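Local structure of anastral spindle 2, SAS 4 (4BY2) at residues A[171-174]-A[180-183]; A[68-71]-A[75-78]; A[115-118]-A[123-126]; A[144-147]-A[151-154]. The protein joins the TCP domain of Sas-4 to a proline-rich motif of Ana2, a pairing used in centriole assembly, with Sas-4 probably acting as a molecular adaptor and tubulin binder. All blocks are in the same frame, centred on the assembly; numbering follows the deposited sequence.

Contact 1 of 4, residues A[171-174]-A[180-183]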
loop_
_atom_site.group_PDB
_atom_site.type_symbol
_atom_site.label_atom_id
_atom_site.label_comp_id
_atom_site.label_asym_id
_atom_site.label_seq_id
_atom_site.Cartn_x
_atom_site.Cartn_y
_atom_site.Cartn_z
ATOM N N LEU A 171 -13.075 -2.849 18.447
ATOM C CA LEU A 171 -11.876 -2.033 18.274
ATOM C C LEU A 171 -10.956 -2.539 17.148
ATOM O O LEU A 171 -10.639 -1.774 16.235
ATOM C CB LEU A 171 -11.109 -1.948 19.601
ATOM C CG LEU A 171 -10.052 -0.864 19.677
ATOM C CD1 LEU A 171 -10.593 0.376 20.372
ATOM C CD2 LEU A 171 -8.808 -1.372 20.376
ATOM N N GLU A 172 -10.502 -3.803 17.240
ATOM C CA GLU A 172 -9.602 -4.442 16.277
ATOM C C GLU A 172 -9.946 -5.925 16.117
ATOM O O GLU A 172 -10.362 -6.573 17.083
ATOM C CB GLU A 172 -8.138 -4.316 16.743
ATOM C CG GLU A 172 -7.503 -2.950 16.537
ATOM C CD GLU A 172 -6.382 -2.597 17.499
ATOM O OE1 GLU A 172 -5.737 -3.522 18.045
ATOM O OE2 GLU A 172 -6.157 -1.384 17.714
ATOM N N GLU A 173 -9.754 -6.457 14.897
ATOM C CA GLU A 173 -9.978 -7.865 14.572
ATOM C C GLU A 173 -8.689 -8.519 14.112
ATOM O O GLU A 173 -7.899 -7.895 13.403
ATOM C CB GLU A 173 -11.081 -8.040 13.530
ATOM C CG GLU A 173 -12.468 -8.121 14.138
ATOM C CD GLU A 173 -13.582 -8.339 13.133
ATOM O OE1 GLU A 173 -13.790 -7.456 12.269
ATOM O OE2 GLU A 173 -14.258 -9.390 13.220
ATOM N N TRP A 174 -8.474 -9.773 14.529
ATOM C CA TRP A 174 -7.272 -10.532 14.214
ATOM C C TRP A 174 -7.576 -11.887 13.599
ATOM O O TRP A 174 -8.462 -12.593 14.072
ATOM C CB TRP A 174 -6.421 -10.708 15.475
ATOM C CG TRP A 174 -5.633 -9.492 15.856
ATOM C CD1 TRP A 174 -6.038 -8.466 16.658
ATOM C CD2 TRP A 174 -4.281 -9.199 15.479
ATOM N NE1 TRP A 174 -5.023 -7.548 16.802
ATOM C CE2 TRP A 174 -3.931 -7.976 16.091
ATOM C CE3 TRP A 174 -3.327 -9.855 14.682
ATOM C CZ2 TRP A 174 -2.667 -7.396 15.933
ATOM C CZ3 TRP A 174 -2.078 -9.279 14.523
ATOM C CH2 TRP A 174 -1.758 -8.063 15.142
ATOM N N THR A 180 -7.433 -18.994 13.896
ATOM C CA THR A 180 -8.008 -18.311 15.061
ATOM C C THR A 180 -8.438 -16.881 14.720
ATOM O O THR A 180 -7.684 -16.146 14.080
ATOM C CB THR A 180 -7.040 -18.369 16.263
ATOM O OG1 THR A 180 -6.457 -19.669 16.349
ATOM C CG2 THR A 180 -7.718 -18.034 17.585
ATOM N N HIS A 181 -9.657 -16.503 15.144
ATOM C CA HIS A 181 -10.230 -15.179 14.912
ATOM C C HIS A 181 -10.543 -14.464 16.231
ATOM O O HIS A 181 -11.502 -14.820 16.921
ATOM C CB HIS A 181 -11.457 -15.264 13.976
ATOM C CG HIS A 181 -12.120 -13.951 13.681
ATOM N ND1 HIS A 181 -11.416 -12.885 13.147
ATOM C CD2 HIS A 181 -13.419 -13.592 13.812
ATOM C CE1 HIS A 181 -12.297 -11.910 12.997
ATOM N NE2 HIS A 181 -13.516 -12.291 13.376
ATOM N N LEU A 182 -9.713 -13.463 16.582
ATOM C CA LEU A 182 -9.864 -12.670 17.801
ATOM C C LEU A 182 -10.544 -11.337 17.505
ATOM O O LEU A 182 -10.125 -10.619 16.599
ATOM C CB LEU A 182 -8.500 -12.464 18.498
ATOM C CG LEU A 182 -8.436 -11.510 19.711
ATOM C CD1 LEU A 182 -9.244 -12.033 20.898
ATOM C CD2 LEU A 182 -7.003 -11.269 20.131
ATOM N N VAL A 183 -11.601 -11.017 18.269
ATOM C CA VAL A 183 -12.366 -9.779 18.132
ATOM C C VAL A 183 -12.286 -8.984 19.436
ATOM O O VAL A 183 -12.872 -9.385 20.441
ATOM C CB VAL A 183 -13.841 -10.008 17.685
ATOM C CG1 VAL A 183 -14.538 -8.684 17.385
ATOM C CG2 VAL A 183 -13.932 -10.941 16.483
#
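Trp174 and Leu182 form an antiparallel hydrogen-bonded pair: Trp174 N donates to Leu182 O at 2.8 Å, and Leu182 N returns a bond to Trp174 O at 2.9 Å. Next to it, Glu173 and Val183 make a non-hydrogen-bonded pair, and the short strand axes run at 175°. Before this regular part, Leu171 and Glu172 both face Gln184, a classic beta bulge. On the Glu173 side, the His181 ring reaches across to the other strand. Its CG stands opposite the backbone N (chi1 180°), which brings ND1 to within 3.1 Å of Trp174 O, above the carbonyl plane and on the face away from Leu182 N. Glu173 OE2 lies in the ring plane at the far edge, where NE2 gives it a weak bond of 3.0 Å. Glu173 OE2 also has a salt bridge to Lys170, and Glu173 CG runs alongside both methyls of Val183. On the other face, Trp174 CB meets Leu182 CB at 4.1 Å while the indole turns off toward Lys161. Two donors grip one carbonyl in this hairpin of the Sas-4 part; if the weak NE2 bond is real, the ring would donate through both nitrogens, suggesting a protonated imidazole beside the carboxylate.

Contact 2 of 4, residues A[68-71]-A[75-78]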
loop_
_atom_site.group_PDB
_atom_site.type_symbol
_atom_site.label_atom_id
_atom_site.label_comp_id
_atom_site.label_asym_id
_atom_site.label_seq_id
_atom_site.Cartn_x
_atom_site.Cartn_y
_atom_site.Cartn_z
ATOM N N GLU A 68 13.203 17.207 -24.110
ATOM C CA GLU A 68 12.094 16.312 -24.460
ATOM C C GLU A 68 12.421 15.542 -25.755
ATOM O O GLU A 68 12.068 15.989 -26.851
ATOM C CB GLU A 68 10.775 17.111 -24.584
ATOM C CG GLU A 68 9.519 16.253 -24.667
ATOM C CD GLU A 68 8.211 16.994 -24.887
ATOM O OE1 GLU A 68 7.978 18.023 -24.210
ATOM O OE2 GLU A 68 7.406 16.526 -25.723
ATOM N N ILE A 69 13.119 14.397 -25.627
ATOM C CA ILE A 69 13.487 13.578 -26.786
ATOM C C ILE A 69 12.333 12.626 -27.158
ATOM O O ILE A 69 11.875 11.845 -26.324
ATOM C CB ILE A 69 14.880 12.870 -26.653
ATOM C CG1 ILE A 69 15.194 11.974 -27.877
ATOM C CG2 ILE A 69 15.058 12.111 -25.334
ATOM C CD1 ILE A 69 16.678 11.775 -28.174
ATOM N N THR A 70 11.854 12.734 -28.413
ATOM C CA THR A 70 10.780 11.916 -28.983
ATOM C C THR A 70 11.419 10.861 -29.900
ATOM O O THR A 70 12.029 11.216 -30.909
ATOM C CB THR A 70 9.749 12.812 -29.709
ATOM O OG1 THR A 70 9.339 13.868 -28.840
ATOM C CG2 THR A 70 8.526 12.037 -30.191
ATOM N N ASN A 71 11.294 9.569 -29.532
ATOM C CA ASN A 71 11.846 8.435 -30.285
ATOM C C ASN A 71 11.101 8.179 -31.608
ATOM O O ASN A 71 10.029 8.750 -31.839
ATOM C CB ASN A 71 11.875 7.164 -29.420
ATOM C CG ASN A 71 12.791 7.243 -28.222
ATOM O OD1 ASN A 71 12.639 8.096 -27.341
ATOM N ND2 ASN A 71 13.739 6.323 -28.142
ATOM N N SER A 75 7.466 7.063 -28.673
ATOM C CA SER A 75 7.708 7.101 -27.229
ATOM C C SER A 75 8.592 8.296 -26.868
ATOM O O SER A 75 9.551 8.585 -27.582
ATOM C CB SER A 75 8.346 5.797 -26.755
ATOM O OG SER A 75 9.589 5.555 -27.393
ATOM N N LYS A 76 8.260 8.997 -25.773
ATOM C CA LYS A 76 9.004 10.180 -25.337
ATOM C C LYS A 76 9.805 9.956 -24.060
ATOM O O LYS A 76 9.384 9.199 -23.187
ATOM C CB LYS A 76 8.063 11.388 -25.173
ATOM C CG LYS A 76 7.572 11.961 -26.495
ATOM C CD LYS A 76 6.634 13.136 -26.298
ATOM C CE LYS A 76 6.154 13.686 -27.619
ATOM N NZ LYS A 76 5.280 14.875 -27.442
ATOM N N ASP A 77 10.964 10.625 -23.964
ATOM C CA ASP A 77 11.849 10.618 -22.800
ATOM C C ASP A 77 12.148 12.081 -22.469
ATOM O O ASP A 77 12.663 12.809 -23.318
ATOM C CB ASP A 77 13.149 9.832 -23.076
ATOM C CG ASP A 77 12.978 8.397 -23.551
ATOM O OD1 ASP A 77 11.993 7.744 -23.139
ATOM O OD2 ASP A 77 13.846 7.918 -24.313
ATOM N N ILE A 78 11.753 12.534 -21.270
ATOM C CA ILE A 78 11.952 13.919 -20.844
ATOM C C ILE A 78 12.994 14.000 -19.736
ATOM O O ILE A 78 12.812 13.413 -18.668
ATOM C CB ILE A 78 10.631 14.663 -20.469
ATOM C CG1 ILE A 78 9.478 14.338 -21.451
ATOM C CG2 ILE A 78 10.874 16.180 -20.369
ATOM C CD1 ILE A 78 8.069 14.602 -20.913
#
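The amide of Asn71 and the carboxylate of Asp77 meet across the hairpin with their planes 75° apart, the two side chains crossing at about a right angle. At the other end, the Glu68 carboxylate is approached by Lys76 NZ nearly along the axis of its OE2, a salt bridge of 3.2 Å. Both chains are extended, and on the way to this bond Lys76 runs beside Thr70, whose OG1 is 3.4 Å from Lys76 CE. Glu68 CG rests against Ile78 CG1 at 3.7 Å. On the face of Ile69 and Asp77, the branch methyl CG2 of Ile69 touches Asp77 CB at 3.7 Å, while CG1, trans to the main-chain nitrogen (chi1 178°), leads the rest of the chain away. Ile69 and Asp77 exchange two backbone bonds, and Asn71 N to Ser75 O, 2.8 Å, closes the turn. Ser75 OG bonds to Asp73 within the loop. Ile78, packed on Ile88 of strand 85-88, is the buried member of this otherwise solvent-facing hairpin of the Sas-4 part. Its outer strand is therefore held by main-chain bonds and one diagonal ion pair, which solvent would probably weaken, with the aliphatic stems adding apolar contact beneath the charges.

Contact 3 of 4, residues A[115-118]-A[123-126]; sequences KYYY and TWHT
Tyr117 lies over the indole of Trp124, its CB 3.6 Å from the centroid of the six-membered ring and only 9° off the ring normal, a CH-pi contact. Farther along, CD1 passes above the rim of the same indole face, 3.4 Å from Trp124 CE2. The phenol is tilted 43° to the five-membered ring, an oblique pair. Tyr117 takes chi1 -179°, which carries the far end of the ring past Trp124 toward the turn, where its OH bonds to Asn122. Lys115 CB touches Trp124 CZ3 at 4.1 Å, and the extended lysine continues beside Thr126. On the other face, Tyr118 lays its edge along the facing strand, with CE1 3.7 Å from His125 CB, while Tyr116 CD1 sits over the centre of the Tyr118 ring. Tyr116 OH bonds to Asp103 and to Arg15 N of the fused Ana2 part; Pro14 and Pro18 from that part also rest on these tyrosines. Tyr116 pairs by two backbone bonds with His125, and Tyr118 likewise with Thr123. This is a beta hairpin with a four-residue connection in the Sas-4 TCP domain's extended antiparallel sheet, a cross-strand aromatic pair at a non-hydrogen-bonded position on one face, the proline-rich motif against the other.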
loop_
_atom_site.group_PDB
_atom_site.type_symbol
_atom_site.label_atom_id
_atom_site.label_comp_id
_atom_site.label_asym_id
_atom_site.label_seq_id
_atom_site.Cartn_x
_atom_site.Cartn_y
_atom_site.Cartn_z
ATOM N N LYS A 115 1.964 3.197 -9.247
ATOM C CA LYS A 115 2.932 2.447 -8.443
ATOM C C LYS A 115 4.098 3.359 -8.076
ATOM O O LYS A 115 4.564 4.115 -8.924
ATOM C CB LYS A 115 3.440 1.204 -9.194
ATOM C CG LYS A 115 2.421 0.082 -9.300
ATOM C CD LYS A 115 3.044 -1.196 -9.843
ATOM C CE LYS A 115 2.072 -2.349 -9.844
ATOM N NZ LYS A 115 2.658 -3.563 -10.470
ATOM N N TYR A 116 4.556 3.306 -6.817
ATOM C CA TYR A 116 5.671 4.129 -6.353
ATOM C C TYR A 116 6.698 3.296 -5.607
ATOM O O TYR A 116 6.345 2.592 -4.666
ATOM C CB TYR A 116 5.187 5.310 -5.488
ATOM C CG TYR A 116 6.219 6.411 -5.333
ATOM C CD1 TYR A 116 7.247 6.306 -4.399
ATOM C CD2 TYR A 116 6.174 7.552 -6.127
ATOM C CE1 TYR A 116 8.209 7.302 -4.268
ATOM C CE2 TYR A 116 7.120 8.567 -5.989
ATOM C CZ TYR A 116 8.136 8.438 -5.057
ATOM O OH TYR A 116 9.081 9.427 -4.912
ATOM N N TYR A 117 7.974 3.398 -6.011
ATOM C CA TYR A 117 9.062 2.681 -5.360
ATOM C C TYR A 117 9.936 3.636 -4.552
ATOM O O TYR A 117 10.571 4.518 -5.121
ATOM C CB TYR A 117 9.895 1.879 -6.381
ATOM C CG TYR A 117 11.040 1.095 -5.767
ATOM C CD1 TYR A 117 10.800 -0.017 -4.965
ATOM C CD2 TYR A 117 12.363 1.457 -6.000
ATOM C CE1 TYR A 117 11.847 -0.745 -4.403
ATOM C CE2 TYR A 117 13.419 0.730 -5.453
ATOM C CZ TYR A 117 13.156 -0.366 -4.645
ATOM O OH TYR A 117 14.188 -1.089 -4.101
ATOM N N TYR A 118 9.940 3.473 -3.216
ATOM C CA TYR A 118 10.763 4.260 -2.296
ATOM C C TYR A 118 12.090 3.509 -2.241
ATOM O O TYR A 118 12.197 2.474 -1.576
ATOM C CB TYR A 118 10.109 4.373 -0.904
ATOM C CG TYR A 118 8.699 4.925 -0.920
ATOM C CD1 TYR A 118 7.599 4.080 -1.040
ATOM C CD2 TYR A 118 8.462 6.292 -0.799
ATOM C CE1 TYR A 118 6.299 4.582 -1.057
ATOM C CE2 TYR A 118 7.164 6.804 -0.801
ATOM C CZ TYR A 118 6.085 5.944 -0.939
ATOM O OH TYR A 118 4.801 6.431 -0.949
ATOM N N THR A 123 10.588 -0.009 -0.499
ATOM C CA THR A 123 9.140 -0.123 -0.314
ATOM C C THR A 123 8.367 0.228 -1.582
ATOM O O THR A 123 8.742 1.151 -2.303
ATOM C CB THR A 123 8.716 0.749 0.893
ATOM O OG1 THR A 123 9.569 0.467 2.005
ATOM C CG2 THR A 123 7.253 0.555 1.305
ATOM N N TRP A 124 7.268 -0.498 -1.828
ATOM C CA TRP A 124 6.364 -0.285 -2.951
ATOM C C TRP A 124 5.012 0.242 -2.459
ATOM O O TRP A 124 4.523 -0.205 -1.421
ATOM C CB TRP A 124 6.155 -1.600 -3.711
ATOM C CG TRP A 124 7.242 -1.925 -4.688
ATOM C CD1 TRP A 124 8.263 -2.816 -4.518
ATOM C CD2 TRP A 124 7.411 -1.362 -5.993
ATOM N NE1 TRP A 124 9.057 -2.843 -5.642
ATOM C CE2 TRP A 124 8.551 -1.967 -6.568
ATOM C CE3 TRP A 124 6.708 -0.398 -6.738
ATOM C CZ2 TRP A 124 9.016 -1.628 -7.845
ATOM C CZ3 TRP A 124 7.162 -0.072 -8.007
ATOM C CH2 TRP A 124 8.305 -0.681 -8.547
ATOM N N HIS A 125 4.404 1.173 -3.208
ATOM C CA HIS A 125 3.080 1.714 -2.897
ATOM C C HIS A 125 2.216 1.720 -4.162
ATOM O O HIS A 125 2.523 2.442 -5.113
ATOM C CB HIS A 125 3.159 3.106 -2.247
ATOM C CG HIS A 125 1.822 3.701 -1.915
ATOM N ND1 HIS A 125 1.177 3.413 -0.728
ATOM C CD2 HIS A 125 1.058 4.564 -2.625
ATOM C CE1 HIS A 125 0.046 4.099 -0.753
ATOM N NE2 HIS A 125 -0.072 4.806 -1.875
ATOM N N THR A 126 1.150 0.896 -4.177
ATOM C CA THR A 126 0.248 0.800 -5.322
ATOM C C THR A 126 -1.105 1.431 -5.022
ATOM O O THR A 126 -1.744 1.080 -4.034
ATOM C CB THR A 126 0.137 -0.650 -5.825
ATOM O OG1 THR A 126 1.442 -1.220 -5.922
ATOM C CG2 THR A 126 -0.561 -0.749 -7.180
#

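Contact 4 of 4, residues A[144-147]-A[151-154]; sequences HRRK and VEIH
His144 starts across the hairpin at CB, 4.0 Å from Glu152 CB. CG is 3.9 Å from Glu152 O, and CD2 turns the ring edge onto that carbonyl, with the oxygen in the ring plane. CD2 also meets His154 CD2 at 3.4 Å, and NE2 at the tip lies 3.6 Å from the same His154 carbon. The two imidazoles are oblique, their planes 54° apart. Glu152 links Arg146 and His154: OE2 accepts from His154 NE2 at 2.8 Å through the lone pair facing away from its other oxygen, and OE1 forms a salt bridge of 3.5 Å with Arg146 NH2. The bend at chi3 of Arg146 (-126°) helps bring its guanidinium to the carboxylate. This carboxylate could favour positive charge on His154, whereas the nearby arginine would work against it. On the opposite face, the extended Arg145 runs beside Val151 and sets one guanidinium face over Val151 CG1, while NH1 pairs with Glu143. Backbone bonds in both directions between His144 and Glu152 tie the strands. This hairpin of the Sas-4 part sits between strand 133-136, where His144 touches Ile134, and strand 160-163, where Val151 packs on Val163; Ile153 meets Ser21 of the fused Ana2 part.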
loop_
_atom_site.group_PDB
_atom_site.type_symbol
_atom_site.label_atom_id
_atom_site.label_comp_id
_atom_site.label_asym_id
_atom_site.label_seq_id
_atom_site.Cartn_x
_atom_site.Cartn_y
_atom_site.Cartn_z
ATOM N N HIS A 144 -3.136 -2.636 3.475
ATOM C CA HIS A 144 -4.245 -2.331 2.568
ATOM C C HIS A 144 -5.125 -1.247 3.165
ATOM O O HIS A 144 -5.622 -1.415 4.280
ATOM C CB HIS A 144 -5.087 -3.592 2.282
ATOM C CG HIS A 144 -4.310 -4.740 1.718
ATOM N ND1 HIS A 144 -4.484 -5.150 0.415
ATOM C CD2 HIS A 144 -3.394 -5.542 2.311
ATOM C CE1 HIS A 144 -3.664 -6.175 0.248
ATOM N NE2 HIS A 144 -2.990 -6.448 1.363
ATOM N N ARG A 145 -5.313 -0.135 2.432
ATOM C CA ARG A 145 -6.140 0.987 2.883
ATOM C C ARG A 145 -7.193 1.362 1.839
ATOM O O ARG A 145 -6.846 1.743 0.721
ATOM C CB ARG A 145 -5.274 2.192 3.284
ATOM C CG ARG A 145 -4.593 2.022 4.636
ATOM C CD ARG A 145 -3.553 3.093 4.886
ATOM N NE ARG A 145 -3.063 3.058 6.266
ATOM C CZ ARG A 145 -1.972 2.411 6.663
ATOM N NH1 ARG A 145 -1.232 1.742 5.788
ATOM N NH2 ARG A 145 -1.610 2.432 7.939
ATOM N N ARG A 146 -8.479 1.224 2.206
ATOM C CA ARG A 146 -9.625 1.512 1.339
ATOM C C ARG A 146 -10.210 2.912 1.584
ATOM O O ARG A 146 -9.844 3.571 2.562
ATOM C CB ARG A 146 -10.701 0.422 1.490
ATOM C CG ARG A 146 -10.307 -0.907 0.854
ATOM C CD ARG A 146 -11.051 -2.078 1.460
ATOM N NE ARG A 146 -10.131 -3.112 1.940
ATOM C CZ ARG A 146 -9.808 -4.207 1.258
ATOM N NH1 ARG A 146 -10.331 -4.430 0.058
ATOM N NH2 ARG A 146 -8.963 -5.091 1.773
ATOM N N LYS A 147 -11.110 3.362 0.677
ATOM C CA LYS A 147 -11.784 4.667 0.712
ATOM C C LYS A 147 -12.632 4.894 1.970
ATOM O O LYS A 147 -12.640 6.009 2.500
ATOM C CB LYS A 147 -12.643 4.869 -0.550
ATOM C CG LYS A 147 -11.988 5.745 -1.606
ATOM C CD LYS A 147 -12.891 5.931 -2.820
ATOM C CE LYS A 147 -12.212 6.713 -3.918
ATOM N NZ LYS A 147 -13.048 6.779 -5.146
ATOM N N VAL A 151 -8.443 -0.474 7.375
ATOM C CA VAL A 151 -6.999 -0.703 7.340
ATOM C C VAL A 151 -6.766 -2.197 7.602
ATOM O O VAL A 151 -7.249 -2.732 8.607
ATOM C CB VAL A 151 -6.225 0.206 8.338
ATOM C CG1 VAL A 151 -4.720 0.018 8.197
ATOM C CG2 VAL A 151 -6.594 1.679 8.163
ATOM N N GLU A 152 -6.060 -2.869 6.676
ATOM C CA GLU A 152 -5.776 -4.300 6.753
ATOM C C GLU A 152 -4.266 -4.573 6.662
ATOM O O GLU A 152 -3.692 -4.523 5.571
ATOM C CB GLU A 152 -6.559 -5.048 5.659
ATOM C CG GLU A 152 -6.908 -6.480 6.018
ATOM C CD GLU A 152 -7.670 -7.237 4.947
ATOM O OE1 GLU A 152 -8.856 -6.910 4.714
ATOM O OE2 GLU A 152 -7.089 -8.179 4.360
ATOM N N ILE A 153 -3.625 -4.840 7.820
ATOM C CA ILE A 153 -2.186 -5.121 7.906
ATOM C C ILE A 153 -1.941 -6.631 7.838
ATOM O O ILE A 153 -2.481 -7.378 8.649
ATOM C CB ILE A 153 -1.506 -4.496 9.170
ATOM C CG1 ILE A 153 -2.020 -3.057 9.499
ATOM C CG2 ILE A 153 0.026 -4.547 9.072
ATOM C CD1 ILE A 153 -1.583 -1.879 8.575
ATOM N N HIS A 154 -1.112 -7.064 6.881
ATOM C CA HIS A 154 -0.715 -8.455 6.682
ATOM C C HIS A 154 0.730 -8.596 7.174
ATOM O O HIS A 154 1.664 -8.233 6.460
ATOM C CB HIS A 154 -0.841 -8.849 5.196
ATOM C CG HIS A 154 -2.254 -9.008 4.724
ATOM N ND1 HIS A 154 -2.757 -10.244 4.366
ATOM C CD2 HIS A 154 -3.224 -8.078 4.563
ATOM C CE1 HIS A 154 -4.011 -10.030 4.003
ATOM N NE2 HIS A 154 -4.338 -8.742 4.108
#

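How the contacts relate
All four contacts are antiparallel hairpins in series along the Sas-4 part. Contacts 1 and 2 are farthest apart, centres about 52 Å from each other on opposite sides of the chain's centre; contacts 3 and 4 lie nearer the middle, their centres about 15 Å apart. Contact 2 includes the outermost strand at one end of this chain's strand order and is a surface contact, as is contact 4, whereas contacts 1 and 3 are partly buried. Their chemistry differs accordingly: contact 3 is dominated by aromatic packing, contacts 2 and 4 include a salt bridge between their strands, and contact 1 relies on a histidine that reaches a main-chain oxygen. Contacts 3 and 4 also meet the Ana2 part.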